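Local coordinates for CHAD domain protein (Streptomyces chartreusis, PDB 6RN5) that probably binds polyphosphate through its helical CHAD domain, as a phosin, and also binds copper ions, at residues L282-H287 with L308-A313. Residues are numbered along the deposited sequence; the frame is centred on the assembly and turned at random.
Sequences LLLRLH and LSAGQA. With SO4 (sulfate ion), chain F.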
ATOM      1  N   LEU A 282       4.006 -20.796 -15.561  1.00 31.71           N
ATOM      2  CA  LEU A 282       4.182 -21.651 -16.753  1.00 32.69           C
ATOM      3  C   LEU A 282       4.056 -23.149 -16.456  1.00 31.39           C
ATOM      4  O   LEU A 282       3.493 -23.867 -17.273  1.00 27.25           O
ATOM      5  CB  LEU A 282       5.503 -21.375 -17.478  1.00 34.38           C
ATOM      6  CG  LEU A 282       5.684 -19.944 -17.978  1.00 39.38           C
ATOM      7  CD1 LEU A 282       7.106 -19.742 -18.467  1.00 41.34           C
ATOM      8  CD2 LEU A 282       4.700 -19.560 -19.074  1.00 40.87           C
ATOM      9  N   LEU A 283       4.579 -23.603 -15.305  1.00 29.96           N
ATOM     10  CA  LEU A 283       4.562 -25.024 -14.980  1.00 30.32           C
ATOM     11  C   LEU A 283       3.083 -25.444 -14.746  1.00 26.91           C
ATOM     12  O   LEU A 283       2.669 -26.551 -15.056  1.00 25.66           O
ATOM     13  CB  LEU A 283       5.418 -25.329 -13.751  1.00 28.43           C
ATOM     14  CG  LEU A 283       6.941 -25.236 -13.943  1.00 32.50           C
ATOM     15  CD1 LEU A 283       7.702 -25.161 -12.623  1.00 32.07           C
ATOM     16  CD2 LEU A 283       7.504 -26.373 -14.780  1.00 33.85           C
ATOM     17  N   LEU A 284       2.313 -24.552 -14.186  1.00 26.49           N
ATOM     18  CA  LEU A 284       0.912 -24.863 -13.903  1.00 30.80           C
ATOM     19  C   LEU A 284       0.151 -25.042 -15.210  1.00 30.10           C
ATOM     20  O   LEU A 284      -0.631 -25.968 -15.384  1.00 31.42           O
ATOM     21  CB  LEU A 284       0.300 -23.802 -12.995  1.00 31.41           C
ATOM     22  CG  LEU A 284      -1.224 -23.912 -12.883  1.00 36.91           C
ATOM     23  CD1 LEU A 284      -1.602 -25.250 -12.313  1.00 44.44           C
ATOM     24  CD2 LEU A 284      -1.736 -22.809 -11.982  1.00 42.54           C
ATOM     25  N   ARG A 285       0.447 -24.182 -16.159  1.00 31.21           N
ATOM     26  CA  ARG A 285      -0.147 -24.299 -17.474  1.00 34.42           C
ATOM     27  C   ARG A 285       0.233 -25.585 -18.205  1.00 32.82           C
ATOM     28  O   ARG A 285      -0.629 -26.255 -18.794  1.00 28.67           O
ATOM     29  CB  ARG A 285       0.163 -23.071 -18.308  1.00 37.96           C
ATOM     30  CG  ARG A 285      -0.989 -22.828 -19.256  1.00 46.02           C
ATOM     31  CD  ARG A 285      -0.986 -21.468 -19.865  1.00 50.06           C
ATOM     32  NE  ARG A 285       0.275 -21.182 -20.530  1.00 53.41           N
ATOM     33  CZ  ARG A 285       0.585 -19.981 -21.028  1.00 55.33           C
ATOM     34  NH1 ARG A 285      -0.303 -18.989 -20.976  1.00 47.97           N
ATOM     35  NH2 ARG A 285       1.771 -19.774 -21.592  1.00 54.03           N
ATOM     36  N   LEU A 286       1.518 -25.964 -18.108  1.00 32.33           N
ATOM     37  CA  LEU A 286       1.988 -27.235 -18.644  1.00 30.20           C
ATOM     38  C   LEU A 286       1.190 -28.383 -18.074  1.00 29.28           C
ATOM     39  O   LEU A 286       0.802 -29.285 -18.809  1.00 30.90           O
ATOM     40  CB  LEU A 286       3.501 -27.414 -18.389  1.00 30.89           C
ATOM     41  CG  LEU A 286       4.347 -26.477 -19.275  1.00 33.21           C
ATOM     42  CD1 LEU A 286       5.867 -26.454 -18.943  1.00 34.62           C
ATOM     43  CD2 LEU A 286       4.162 -26.890 -20.717  1.00 37.20           C
ATOM     44  N   HIS A 287       0.955 -28.338 -16.766  1.00 30.27           N
ATOM     45  CA  HIS A 287       0.195 -29.373 -16.051  1.00 35.71           C
ATOM     46  C   HIS A 287      -1.280 -29.381 -16.529  1.00 32.34           C
ATOM     47  O   HIS A 287      -1.840 -30.396 -16.772  1.00 30.21           O
ATOM     48  CB  HIS A 287       0.320 -29.124 -14.509  1.00 35.14           C
ATOM     49  CG  HIS A 287      -0.594 -29.955 -13.669  1.00 35.84           C
ATOM     50  ND1 HIS A 287      -0.583 -31.336 -13.687  1.00 38.65           N
ATOM     51  CD2 HIS A 287      -1.526 -29.598 -12.750  1.00 38.07           C
ATOM     52  CE1 HIS A 287      -1.474 -31.789 -12.822  1.00 36.74           C
ATOM     53  NE2 HIS A 287      -2.058 -30.754 -12.237  1.00 39.59           N
ATOM     54  N   LEU A 308      -7.904 -23.932 -11.349  1.00 43.74           N
ATOM     55  CA  LEU A 308      -8.288 -22.715 -12.054  1.00 45.07           C
ATOM     56  C   LEU A 308      -8.134 -21.502 -11.171  1.00 38.48           C
ATOM     57  O   LEU A 308      -7.658 -20.498 -11.642  1.00 35.75           O
ATOM     58  CB  LEU A 308      -9.681 -22.842 -12.662  1.00 53.60           C
ATOM     59  CG  LEU A 308      -9.643 -23.960 -13.744  1.00 63.57           C
ATOM     60  CD1 LEU A 308     -11.051 -24.468 -14.070  1.00 71.60           C
ATOM     61  CD2 LEU A 308      -8.889 -23.573 -15.021  1.00 66.21           C
ATOM     62  N   SER A 309      -8.470 -21.595  -9.887  1.00 35.41           N
ATOM     63  CA  SER A 309      -8.230 -20.484  -9.006  1.00 37.04           C
ATOM     64  C   SER A 309      -6.720 -20.168  -8.871  1.00 36.04           C
ATOM     65  O   SER A 309      -6.314 -19.011  -8.885  1.00 35.60           O
ATOM     66  CB  SER A 309      -8.816 -20.748  -7.629  1.00 42.40           C
ATOM     67  OG  SER A 309      -8.513 -19.633  -6.771  1.00 44.37           O
ATOM     68  N   ALA A 310      -5.881 -21.186  -8.749  1.00 34.36           N
ATOM     69  CA  ALA A 310      -4.427 -20.955  -8.641  1.00 34.25           C
ATOM     70  C   ALA A 310      -3.929 -20.260  -9.869  1.00 34.68           C
ATOM     71  O   ALA A 310      -3.117 -19.336  -9.798  1.00 33.28           O
ATOM     72  CB  ALA A 310      -3.675 -22.262  -8.469  1.00 37.85           C
ATOM     73  N   GLY A 311      -4.414 -20.725 -11.007  1.00 32.27           N
ATOM     74  CA  GLY A 311      -4.023 -20.174 -12.290  1.00 32.82           C
ATOM     75  C   GLY A 311      -4.445 -18.723 -12.503  1.00 33.05           C
ATOM     76  O   GLY A 311      -3.693 -17.941 -13.040  1.00 32.12           O
ATOM     77  N   GLN A 312      -5.640 -18.364 -12.045  1.00 37.28           N
ATOM     78  CA  GLN A 312      -6.109 -16.978 -12.085  1.00 35.09           C
ATOM     79  C   GLN A 312      -5.215 -16.096 -11.236  1.00 32.49           C
ATOM     80  O   GLN A 312      -4.863 -15.033 -11.647  1.00 35.47           O
ATOM     81  CB  GLN A 312      -7.528 -16.886 -11.567  1.00 38.68           C
ATOM     82  CG  GLN A 312      -8.541 -17.596 -12.454  1.00 45.67           C
ATOM     83  CD  GLN A 312      -8.626 -16.989 -13.835  1.00 49.56           C
ATOM     84  OE1 GLN A 312      -8.564 -15.774 -13.988  1.00 54.50           O
ATOM     85  NE2 GLN A 312      -8.785 -17.831 -14.854  1.00 58.98           N
ATOM     86  N   ALA A 313      -4.868 -16.551 -10.045  1.00 30.92           N
ATOM     87  CA  ALA A 313      -4.048 -15.762  -9.182  1.00 29.92           C
ATOM     88  C   ALA A 313      -2.683 -15.536  -9.810  1.00 33.87           C
ATOM     89  O   ALA A 313      -2.151 -14.452  -9.704  1.00 32.34           O
ATOM     90  CB  ALA A 313      -3.909 -16.435  -7.852  1.00 30.78           C
TER
HETATM   91  S   SO4 F 405       1.054 -15.818 -22.383  1.00 75.10           S
HETATM   92  O1  SO4 F 405       1.090 -16.680 -23.603  1.00 79.86           O
HETATM   93  O2  SO4 F 405      -0.310 -15.806 -21.841  1.00 73.23           O
HETATM   94  O3  SO4 F 405       2.010 -16.306 -21.311  1.00 71.84           O
HETATM   95  O4  SO4 F 405       1.360 -14.443 -22.836  1.00 76.92           O
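R285 NH1 donates a weak hydrogen bond to O2 of the sulfate, 3.3 Å long with an N-H...O angle of 158°, beside an antiparallel helix pair in the all-helical CHAD domain. A second weak bond, R285 NH2 to sulfate O3, is longer (3.5 Å) and more bent (141°). The sulfur lies at the edge of the guanidinium, in its plane, so the two amino groups face the anion side by side. A bend at chi3 turns the end of the arginine chain toward it. R281, one helical turn earlier, also bonds the sulfate, and R67 of helix 56-75 touches R285. The ion probably comes from the crystallisation liquor, but this arginine grouping is consistent with a surface that attracts polyphosphate.

The two segments themselves meet through L284 alone on the side of helix 274-295. The leucine has chi1 at 169°, its CG opposite the backbone N, which carries one methyl, CD2, across to helix 305-331. At G311, which has no side chain, that methyl rests directly on the backbone, and the two backbones come close here: L284 CA and G311 CA are 7.0 Å apart. L239, L307 and L314 also pack on L284, while F362 of helix 338-366 touches A310. Beside the glycine, A310 CB meets L284 CD2 at 4.0 Å; the same CD2 lies 3.5 Å from both CA and N of G311.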